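Lipolytic protein G-D-S-L family (Chitinophaga pinensis, PDB 4Q7Q) is probably a lipase or related ester hydrolase of the GDSL family in the SGNH hydrolase clan, although its activity and substrate are not established. Local coordinates at residues 184-187 with 188-191; 153-157 with 158-162; 144-147 with 148-152. All blocks are in the same frame, centred on the assembly; numbering follows the deposited sequence. Where two conformers were deposited one is given.

Contact 1: residues 184-187 with 188-191; sequences LTLR and NMVK
Met189, present as selenomethionine, reaches back over Leu184, Thr185 and Leu186, and each carbon of its side chain meets part of that stretch. CB lies against Leu186 O. CG sits 3.5 Å from Leu186 O and 4.3 Å from Leu186 CD2, so it touches both the backbone and the leucine branch. The chain then folds at the CB-CG bond (chi2 -66°), which turns SE back towards the earlier residues. The terminal CE comes to rest 3.5 Å from Leu184 O and 4.4 Å from Leu184 CB, with Thr185 O also beside it.

The backbone beneath is tightened by two bonds spanning three residues, the spacing of a 3-10 turn. Asn188 N donates to Thr185 O at 3.0 Å, and Met189 N donates to Leu186 O at 3.2 Å. The second is nearly straight at the hydrogen (169°), but its donor stands above the carbonyl plane (65° out of it). Water extends the turn beyond these bonds. Water 1 donates to Leu186 O at 2.7 Å and accepts from Val190 N, while water 2 gives one proton to Arg187 O at 2.6 Å and the other to Val190 O. Asn133 ND2 adds a further donor to Leu186 O, and Thr233 OG1 bonds to Met189 O, tying the turn, in the loop between strands 175-176 and 193-196, to neighbouring loops.

Leu186 O thus receives a backbone N-H, a water and a side-chain amide. The chemistry implies a turn fixed mainly through its peptide groups, with the weakly polar selenomethionine arm filling in over the carbonyls of 184-186.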
ATOM      1  N   LEU A 184       8.231  10.056   2.728  1.00 23.43           N
ATOM      2  CA  LEU A 184       7.772   8.747   3.186  1.00 21.64           C
ATOM      3  C   LEU A 184       8.927   7.805   3.535  1.00 23.72           C
ATOM      4  O   LEU A 184       9.122   6.771   2.907  1.00 23.00           O
ATOM      5  CB  LEU A 184       6.816   8.135   2.151  1.00 20.17           C
ATOM      6  CG  LEU A 184       5.574   8.986   1.859  1.00 20.14           C
ATOM      7  CD1 LEU A 184       4.659   8.307   0.844  1.00 21.02           C
ATOM      8  CD2 LEU A 184       4.819   9.293   3.152  1.00 19.62           C
ATOM      9  N   THR A 185       9.686   8.174   4.560  1.00 25.19           N
ATOM     10  CA  THR A 185      10.894   7.440   4.922  1.00 25.86           C
ATOM     11  C   THR A 185      10.693   6.494   6.105  1.00 24.77           C
ATOM     12  O   THR A 185       9.805   6.702   6.930  1.00 25.43           O
ATOM     13  CB  THR A 185      12.023   8.414   5.253  1.00 28.63           C
ATOM     14  OG1 THR A 185      11.576   9.314   6.272  1.00 31.11           O
ATOM     15  CG2 THR A 185      12.388   9.212   4.016  1.00 29.05           C
ATOM     16  N   LEU A 186      11.519   5.451   6.178  1.00 24.75           N
ATOM     17  CA  LEU A 186      11.437   4.478   7.269  1.00 26.33           C
ATOM     18  C   LEU A 186      11.481   5.097   8.661  1.00 27.50           C
ATOM     19  O   LEU A 186      10.753   4.669   9.561  1.00 28.05           O
ATOM     20  CB  LEU A 186      12.548   3.440   7.155  1.00 25.61           C
ATOM     21  CG  LEU A 186      12.281   2.299   6.185  1.00 25.11           C
ATOM     22  CD1 LEU A 186      13.494   1.382   6.129  1.00 25.84           C
ATOM     23  CD2 LEU A 186      11.035   1.546   6.608  1.00 24.73           C
ATOM     24  N   ARG A 187      12.343   6.095   8.837  1.00 27.22           N
ATOM     25  CA  ARG A 187      12.515   6.718  10.138  1.00 29.42           C
ATOM     26  C   ARG A 187      11.242   7.422  10.600  1.00 27.44           C
ATOM     27  O   ARG A 187      11.072   7.692  11.789  1.00 30.58           O
ATOM     28  CB  ARG A 187      13.693   7.702  10.116  1.00 31.65           C
ATOM     29  CG  ARG A 187      13.428   8.987   9.336  1.00 35.29           C
ATOM     30  CD  ARG A 187      14.687   9.849   9.214  1.00 39.20           C
ATOM     31  NE  ARG A 187      15.579   9.345   8.171  1.00 43.05           N
ATOM     32  CZ  ARG A 187      15.577   9.770   6.911  1.00 44.88           C
ATOM     33  NH1 ARG A 187      14.738  10.726   6.530  1.00 45.35           N
ATOM     34  NH2 ARG A 187      16.420   9.246   6.031  1.00 46.20           N
ATOM     35  N   ASN A 188      10.343   7.712   9.663  1.00 24.04           N
ATOM     36  CA  ASN A 188       9.121   8.438   9.988  1.00 23.67           C
ATOM     37  C   ASN A 188       7.878   7.572  10.030  1.00 22.44           C
ATOM     38  O   ASN A 188       6.778   8.088  10.170  1.00 21.84           O
ATOM     39  CB  ASN A 188       8.912   9.602   9.019  1.00 26.75           C
ATOM     40  CG  ASN A 188       9.775  10.789   9.356  1.00 31.38           C
ATOM     41  OD1 ASN A 188      10.000  11.084  10.526  1.00 33.80           O
ATOM     42  ND2 ASN A 188      10.272  11.472   8.334  1.00 33.78           N
HETATM   43  N   MSE A 189       8.039   6.260   9.903  1.00 21.08           N
HETATM   44  CA  MSE A 189       6.880   5.374   9.946  1.00 20.39           C
HETATM   45  C   MSE A 189       6.235   5.340  11.330  1.00 20.20           C
HETATM   46  O   MSE A 189       5.022   5.496  11.454  1.00 20.36           O
HETATM   47  CB  MSE A 189       7.258   3.969   9.481  1.00 21.69           C
HETATM   48  CG  MSE A 189       7.694   3.928   8.032  1.00 23.66           C
HETATM   49 SE   MSE A 189       6.214   4.362   6.847  0.78 27.22          SE
HETATM   50  CE  MSE A 189       7.205   5.037   5.300  1.00 25.66           C
ATOM     51  N   VAL A 190       7.050   5.142  12.367  1.00 21.76           N
ATOM     52  CA  VAL A 190       6.558   5.127  13.746  1.00 22.91           C
ATOM     53  C   VAL A 190       7.548   5.857  14.647  1.00 22.98           C
ATOM     54  O   VAL A 190       8.737   5.900  14.342  1.00 26.40           O
ATOM     55  CB  VAL A 190       6.361   3.683  14.280  1.00 24.14           C
ATOM     56  CG1 VAL A 190       5.232   2.973  13.540  1.00 23.44           C
ATOM     57  CG2 VAL A 190       7.673   2.888  14.189  1.00 26.40           C
ATOM     58  N   LYS A 191       7.062   6.451  15.736  1.00 22.33           N
ATOM     59  CA  LYS A 191       7.936   7.196  16.649  1.00 22.30           C
ATOM     60  C   LYS A 191       8.832   6.277  17.482  1.00 21.87           C
ATOM     61  O   LYS A 191       9.980   6.614  17.782  1.00 23.49           O
ATOM     62  CB  LYS A 191       7.113   8.081  17.595  1.00 24.33           C
ATOM     63  CG  LYS A 191       6.247   9.128  16.914  1.00 27.43           C
ATOM     64  CD  LYS A 191       7.087  10.208  16.270  1.00 29.53           C
ATOM     65  CE  LYS A 191       6.216  11.342  15.743  1.00 31.26           C
ATOM     66  NZ  LYS A 191       5.537  12.081  16.843  1.00 33.35           N
TER
HETATM   67  O   HOH W   1       9.884   4.398  12.100  1.00 27.74           O
HETATM   68  O   HOH W   2       9.312   8.706  13.456  1.00 26.46           O

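Contact 2: residues 153-157 with 158-162; sequences NGQTL and EEFAN
Thr156 and Glu159 form a capping box at the start of helix 157-171, each side chain bonding the other residue's backbone N-H. Thr156 N donates to Glu159 OE2 at 2.9 Å with an angle of 158° at the hydrogen, and meets the oxygen from above the carboxylate plane. In return Glu159 N donates to Thr156 OG1 at 3.2 Å. That hydroxyl is placed by its first torsion, which sets OG1 between the backbone N and the carbonyl carbon (chi1 65°). An alanine in place of Glu159 would remove the carboxylate, and Thr156 N would probably lose this acceptor, with the residues leading into the helix less firmly held. Ala161 N donates to Leu157 O, four residues back, at 3.2 Å.

The other contacts gather round Phe160. Its ring edge faces the backbone, with CD1 3.3 Å from Thr156 O, which lies in the ring plane. At the far end CZ is 3.4 Å from Gln155 NE2, the amide plane standing 82° from the ring. That amide is anchored elsewhere, NE2 on Arg87 O and OE1 on Val89 N. Leu157 adds an apolar touch, CD1 to Phe160 CB at 4.3 Å, and Trp83 of helix 80-85 meets the Phe160 ring nearly perpendicularly.

Glu158 OE2 is hydrogen-bonded to His180 NE2. Its OE1 accepts a weak bond from water 4, whose oxygen is 2.8 Å from Thr156 OG1.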
ATOM      1  N   ASN A 153      12.728 -13.232   1.355  1.00 15.96           N
ATOM      2  CA  ASN A 153      12.952 -14.223   0.312  0.53 17.00           C
ATOM      3  C   ASN A 153      13.844 -13.686  -0.811  1.00 17.47           C
ATOM      4  O   ASN A 153      13.587 -13.915  -1.991  1.00 19.35           O
ATOM      5  CB  ASN A 153      11.613 -14.742  -0.226  0.53 18.04           C
ATOM      6  CG  ASN A 153      10.821 -15.507   0.824  0.53 20.76           C
ATOM      7  OD1 ASN A 153      11.107 -15.419   2.022  0.53 23.91           O
ATOM      8  ND2 ASN A 153       9.837 -16.277   0.382  0.53 22.48           N
ATOM      9  N   GLY A 154      14.890 -12.952  -0.436  1.00 17.05           N
ATOM     10  CA  GLY A 154      15.867 -12.474  -1.395  1.00 16.94           C
ATOM     11  C   GLY A 154      15.437 -11.287  -2.226  1.00 16.77           C
ATOM     12  O   GLY A 154      16.124 -10.914  -3.170  1.00 18.37           O
ATOM     13  N   GLN A 155      14.309 -10.680  -1.876  1.00 15.61           N
ATOM     14  CA  GLN A 155      13.809  -9.517  -2.616  1.00 15.80           C
ATOM     15  C   GLN A 155      13.605  -8.311  -1.718  1.00 15.32           C
ATOM     16  O   GLN A 155      13.126  -8.444  -0.591  1.00 16.00           O
ATOM     17  CB  GLN A 155      12.489  -9.840  -3.322  1.00 15.27           C
ATOM     18  CG  GLN A 155      12.577 -11.035  -4.236  1.00 16.10           C
ATOM     19  CD  GLN A 155      11.295 -11.277  -5.026  1.00 16.66           C
ATOM     20  OE1 GLN A 155      11.317 -11.367  -6.258  1.00 19.92           O
ATOM     21  NE2 GLN A 155      10.178 -11.416  -4.318  1.00 16.08           N
ATOM     22  N   THR A 156      13.969  -7.130  -2.213  1.00 15.48           N
ATOM     23  CA  THR A 156      13.659  -5.893  -1.502  1.00 15.92           C
ATOM     24  C   THR A 156      12.304  -5.385  -1.949  1.00 16.00           C
ATOM     25  O   THR A 156      11.853  -5.678  -3.055  1.00 16.63           O
ATOM     26  CB  THR A 156      14.667  -4.781  -1.806  1.00 16.57           C
ATOM     27  OG1 THR A 156      14.564  -4.424  -3.188  1.00 18.55           O
ATOM     28  CG2 THR A 156      16.091  -5.225  -1.485  1.00 18.56           C
ATOM     29  N   LEU A 157      11.663  -4.597  -1.101  1.00 15.32           N
ATOM     30  CA  LEU A 157      10.395  -3.984  -1.467  1.00 13.62           C
ATOM     31  C   LEU A 157      10.626  -3.006  -2.614  1.00 14.81           C
ATOM     32  O   LEU A 157       9.758  -2.829  -3.483  1.00 14.86           O
ATOM     33  CB  LEU A 157       9.761  -3.280  -0.262  1.00 14.53           C
ATOM     34  CG  LEU A 157       8.388  -2.639  -0.482  1.00 13.69           C
ATOM     35  CD1 LEU A 157       7.358  -3.655  -0.991  1.00 14.05           C
ATOM     36  CD2 LEU A 157       7.925  -2.011   0.819  1.00 15.59           C
ATOM     37  N   GLU A 158      11.813  -2.404  -2.644  1.00 15.95           N
ATOM     38  CA  GLU A 158      12.141  -1.484  -3.720  1.00 16.44           C
ATOM     39  C   GLU A 158      12.028  -2.137  -5.099  1.00 17.06           C
ATOM     40  O   GLU A 158      11.650  -1.475  -6.067  1.00 17.16           O
ATOM     41  CB  GLU A 158      13.532  -0.879  -3.529  1.00 19.16           C
ATOM     42  CG  GLU A 158      13.824   0.184  -4.565  1.00 22.87           C
ATOM     43  CD  GLU A 158      15.185   0.824  -4.414  1.00 28.91           C
ATOM     44  OE1 GLU A 158      16.059   0.243  -3.735  1.00 32.06           O
ATOM     45  OE2 GLU A 158      15.378   1.919  -4.978  1.00 31.12           O
ATOM     46  N   GLU A 159      12.346  -3.429  -5.194  1.00 16.48           N
ATOM     47  CA  GLU A 159      12.203  -4.130  -6.471  1.00 16.67           C
ATOM     48  C   GLU A 159      10.764  -4.117  -6.964  1.00 17.04           C
ATOM     49  O   GLU A 159      10.508  -4.061  -8.170  1.00 16.72           O
ATOM     50  CB  GLU A 159      12.658  -5.571  -6.355  1.00 18.67           C
ATOM     51  CG  GLU A 159      14.135  -5.731  -6.185  1.00 20.19           C
ATOM     52  CD  GLU A 159      14.502  -7.184  -6.035  1.00 23.68           C
ATOM     53  OE1 GLU A 159      14.304  -7.949  -7.003  1.00 26.60           O
ATOM     54  OE2 GLU A 159      14.961  -7.563  -4.946  1.00 25.67           O
ATOM     55  N   PHE A 160       9.829  -4.192  -6.023  1.00 16.18           N
ATOM     56  CA  PHE A 160       8.404  -4.148  -6.345  1.00 15.24           C
ATOM     57  C   PHE A 160       8.012  -2.758  -6.838  1.00 15.75           C
ATOM     58  O   PHE A 160       7.283  -2.619  -7.819  1.00 16.51           O
ATOM     59  CB  PHE A 160       7.571  -4.590  -5.134  1.00 15.42           C
ATOM     60  CG  PHE A 160       7.708  -6.051  -4.821  1.00 14.40           C
ATOM     61  CD1 PHE A 160       8.875  -6.547  -4.252  1.00 16.13           C
ATOM     62  CD2 PHE A 160       6.684  -6.942  -5.119  1.00 14.61           C
ATOM     63  CE1 PHE A 160       9.015  -7.902  -3.982  1.00 14.67           C
ATOM     64  CE2 PHE A 160       6.820  -8.292  -4.853  1.00 14.82           C
ATOM     65  CZ  PHE A 160       7.981  -8.771  -4.281  1.00 15.19           C
ATOM     66  N   ALA A 161       8.499  -1.725  -6.163  1.00 16.50           N
ATOM     67  CA  ALA A 161       8.270  -0.363  -6.628  1.00 16.87           C
ATOM     68  C   ALA A 161       8.852  -0.174  -8.024  1.00 17.22           C
ATOM     69  O   ALA A 161       8.231   0.446  -8.889  1.00 18.42           O
ATOM     70  CB  ALA A 161       8.872   0.632  -5.662  1.00 18.65           C
ATOM     71  N   ASN A 162      10.038  -0.727  -8.253  1.00 17.00           N
ATOM     72  CA  ASN A 162      10.693  -0.563  -9.543  1.00 18.88           C
ATOM     73  C   ASN A 162       9.939  -1.275 -10.665  1.00 18.82           C
ATOM     74  O   ASN A 162       9.864  -0.769 -11.791  1.00 20.02           O
ATOM     75  CB  ASN A 162      12.160  -1.008  -9.477  1.00 20.89           C
ATOM     76  CG  ASN A 162      13.025  -0.056  -8.649  1.00 24.43           C
ATOM     77  OD1 ASN A 162      12.633   1.081  -8.377  1.00 26.31           O
ATOM     78  ND2 ASN A 162      14.210  -0.511  -8.264  1.00 26.08           N
TER
HETATM   79  O   HOH W   3      15.962 -10.232  -5.673  1.00 42.51           O
HETATM   80  O   HOH W   4      16.590  -2.994  -4.410  1.00 30.35           O

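Contact 3: residues 144-147 with 148-152; sequences NAFG and SYQKK
Asp134 OD1 is gripped from both segments, by Gly147 N and by the hydroxyl OH of Tyr149. This shared acceptor fits the way the tyrosine is laid over the glycine. One face of its ring covers the Gly147 peptide, with Gly147 O 3.9 Å above the ring plane and over its centre, and CE2 approaches Gly147 N to 3.5 Å. The glycine has no side chain to hold the ring off. Gly147 O also accepts from Gln150 N at 3.2 Å, the bond straight to 161° at the hydrogen.

Phe146 packs against the chain that follows the turn. Its CE1 touches Gln150 CG at 3.6 Å, and CZ reaches both Lys151 O at 3.3 Å and Lys152 CD at 3.7 Å. All three partners approach the ring obliquely. The turn about CB-CG (chi2 64°) folds the Gln150 amide back to the N-H of the next residue. There OE1 accepts the N-H of Lys151 N on a lone pair in the amide plane, at 3.0 Å. Lys152 ends elsewhere: NZ bonds Trp84 O and makes a cation-pi contact with the same tryptophan, which the Phe146 ring also meets edge-to-face. Ser148 OG is bound to Arg132 O.

With Ser148 and Tyr149 at its corners, and the bond from Gln150 N to Gly147 O closing it, the arrangement is a type I beta turn, placed just after strand 144-145, which pairs antiparallel with strand 135-136.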
ATOM      1  N   ASN A 144       2.594 -10.268  12.622  1.00 18.22           N
ATOM      2  CA  ASN A 144       3.586  -9.218  12.521  1.00 18.94           C
ATOM      3  C   ASN A 144       4.574  -9.492  11.390  1.00 17.74           C
ATOM      4  O   ASN A 144       4.609 -10.594  10.845  1.00 22.41           O
ATOM      5  CB  ASN A 144       4.296  -9.023  13.871  1.00 19.92           C
ATOM      6  CG  ASN A 144       4.973 -10.285  14.367  1.00 23.11           C
ATOM      7  OD1 ASN A 144       5.984 -10.718  13.817  1.00 24.57           O
ATOM      8  ND2 ASN A 144       4.419 -10.880  15.420  1.00 23.11           N
ATOM      9  N   ALA A 145       5.374  -8.490  11.040  1.00 16.02           N
ATOM     10  CA  ALA A 145       6.306  -8.599   9.919  1.00 15.14           C
ATOM     11  C   ALA A 145       7.430  -7.596  10.093  1.00 15.37           C
ATOM     12  O   ALA A 145       7.240  -6.548  10.695  1.00 17.31           O
ATOM     13  CB  ALA A 145       5.586  -8.335   8.609  1.00 15.89           C
ATOM     14  N   PHE A 146       8.608  -7.916   9.572  1.00 15.16           N
ATOM     15  CA  PHE A 146       9.704  -6.961   9.627  1.00 15.30           C
ATOM     16  C   PHE A 146       9.596  -5.913   8.530  1.00 14.82           C
ATOM     17  O   PHE A 146       8.860  -6.098   7.559  1.00 15.47           O
ATOM     18  CB  PHE A 146      11.065  -7.656   9.616  1.00 15.74           C
ATOM     19  CG  PHE A 146      11.328  -8.524   8.414  1.00 15.85           C
ATOM     20  CD1 PHE A 146      11.713  -7.972   7.202  1.00 16.62           C
ATOM     21  CD2 PHE A 146      11.258  -9.907   8.525  1.00 15.73           C
ATOM     22  CE1 PHE A 146      12.000  -8.785   6.117  1.00 16.11           C
ATOM     23  CE2 PHE A 146      11.538 -10.730   7.455  1.00 16.88           C
ATOM     24  CZ  PHE A 146      11.913 -10.172   6.246  1.00 16.61           C
ATOM     25  N   GLY A 147      10.320  -4.808   8.704  1.00 15.19           N
ATOM     26  CA  GLY A 147      10.244  -3.686   7.785  1.00 15.87           C
ATOM     27  C   GLY A 147      11.051  -3.861   6.513  1.00 15.84           C
ATOM     28  O   GLY A 147      11.845  -4.796   6.389  1.00 17.04           O
ATOM     29  N   SER A 148      10.884  -2.928   5.580  1.00 15.76           N
ATOM     30  CA  SER A 148      11.501  -3.067   4.260  1.00 15.90           C
ATOM     31  C   SER A 148      12.992  -2.701   4.231  1.00 16.65           C
ATOM     32  O   SER A 148      13.603  -2.656   3.175  1.00 17.57           O
ATOM     33  CB  SER A 148      10.699  -2.303   3.189  1.00 16.50           C
ATOM     34  OG  SER A 148      10.433  -0.962   3.574  1.00 15.82           O
ATOM     35  N   TYR A 149      13.570  -2.449   5.402  1.00 15.62           N
ATOM     36  CA  TYR A 149      15.028  -2.372   5.538  1.00 15.68           C
ATOM     37  C   TYR A 149      15.697  -3.752   5.340  1.00 16.96           C
ATOM     38  O   TYR A 149      16.911  -3.834   5.172  1.00 20.05           O
ATOM     39  CB  TYR A 149      15.410  -1.789   6.909  1.00 16.11           C
ATOM     40  CG  TYR A 149      14.823  -2.578   8.063  1.00 17.02           C
ATOM     41  CD1 TYR A 149      15.432  -3.752   8.512  1.00 17.88           C
ATOM     42  CD2 TYR A 149      13.655  -2.161   8.692  1.00 16.36           C
ATOM     43  CE1 TYR A 149      14.887  -4.490   9.549  1.00 18.07           C
ATOM     44  CE2 TYR A 149      13.110  -2.883   9.739  1.00 16.79           C
ATOM     45  CZ  TYR A 149      13.727  -4.051  10.159  1.00 17.93           C
ATOM     46  OH  TYR A 149      13.189  -4.786  11.186  1.00 19.76           O
ATOM     47  N   GLN A 150      14.905  -4.825   5.375  1.00 16.07           N
ATOM     48  CA  GLN A 150      15.417  -6.186   5.238  1.00 17.17           C
ATOM     49  C   GLN A 150      14.785  -6.856   4.017  1.00 16.35           C
ATOM     50  O   GLN A 150      13.641  -6.552   3.661  1.00 16.10           O
ATOM     51  CB  GLN A 150      15.121  -6.984   6.521  1.00 16.89           C
ATOM     52  CG  GLN A 150      15.545  -8.464   6.529  1.00 16.45           C
ATOM     53  CD  GLN A 150      17.047  -8.663   6.417  1.00 16.46           C
ATOM     54  OE1 GLN A 150      17.651  -8.399   5.373  1.00 18.02           O
ATOM     55  NE2 GLN A 150      17.665  -9.117   7.504  1.00 18.45           N
ATOM     56  N   LYS A 151      15.529  -7.751   3.369  1.00 15.94           N
ATOM     57  CA  LYS A 151      14.976  -8.530   2.259  1.00 14.73           C
ATOM     58  C   LYS A 151      14.020  -9.592   2.769  1.00 15.91           C
ATOM     59  O   LYS A 151      14.176 -10.101   3.881  1.00 17.30           O
ATOM     60  CB  LYS A 151      16.090  -9.212   1.454  1.00 15.06           C
ATOM     61  CG  LYS A 151      16.866  -8.265   0.556  1.00 15.01           C
ATOM     62  CD  LYS A 151      17.969  -8.981  -0.218  1.00 16.87           C
ATOM     63  CE  LYS A 151      18.470  -8.107  -1.363  1.00 18.01           C
ATOM     64  NZ  LYS A 151      19.592  -8.713  -2.146  1.00 19.32           N
ATOM     65  N   LYS A 152      13.038  -9.929   1.942  1.00 14.81           N
ATOM     66  CA  LYS A 152      12.171 -11.052   2.228  1.00 13.56           C
ATOM     67  C   LYS A 152      12.321 -12.000   1.063  1.00 15.20           C
ATOM     68  O   LYS A 152      12.108 -11.612  -0.087  1.00 15.80           O
ATOM     69  CB  LYS A 152      10.713 -10.597   2.360  1.00 15.44           C
ATOM     70  CG  LYS A 152       9.731 -11.743   2.626  1.00 17.08           C
ATOM     71  CD  LYS A 152      10.037 -12.440   3.948  1.00 18.63           C
ATOM     72  CE  LYS A 152       9.035 -13.552   4.237  1.00 20.77           C
ATOM     73  NZ  LYS A 152       7.807 -13.051   4.909  1.00 22.21           N
TER

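How the contacts relate
All three contacts are partly buried, each mixing buried and exposed residues, so none is wholly core or wholly surface. Contact 3 joins the others: Leu157 CD2 of contact 2 packs on Ser148 CB at 3.7 Å, and Leu186 CD1 of contact 1 on Tyr149 CB at 3.8 Å. Contacts 1 and 2 do not touch, their nearest atoms being about 7 Å apart. Contacts 2 and 3 also share helix 80-85, through Trp83 and Trp84. Their chemistry differs: a hydroxyl and a carboxylate form a capping box in contact 2, aromatic rings line a turn in contact 3, and waters bridge peptide groups in contact 1, whose Val190 lies near a possible Ser14-His238-Asp235 triad.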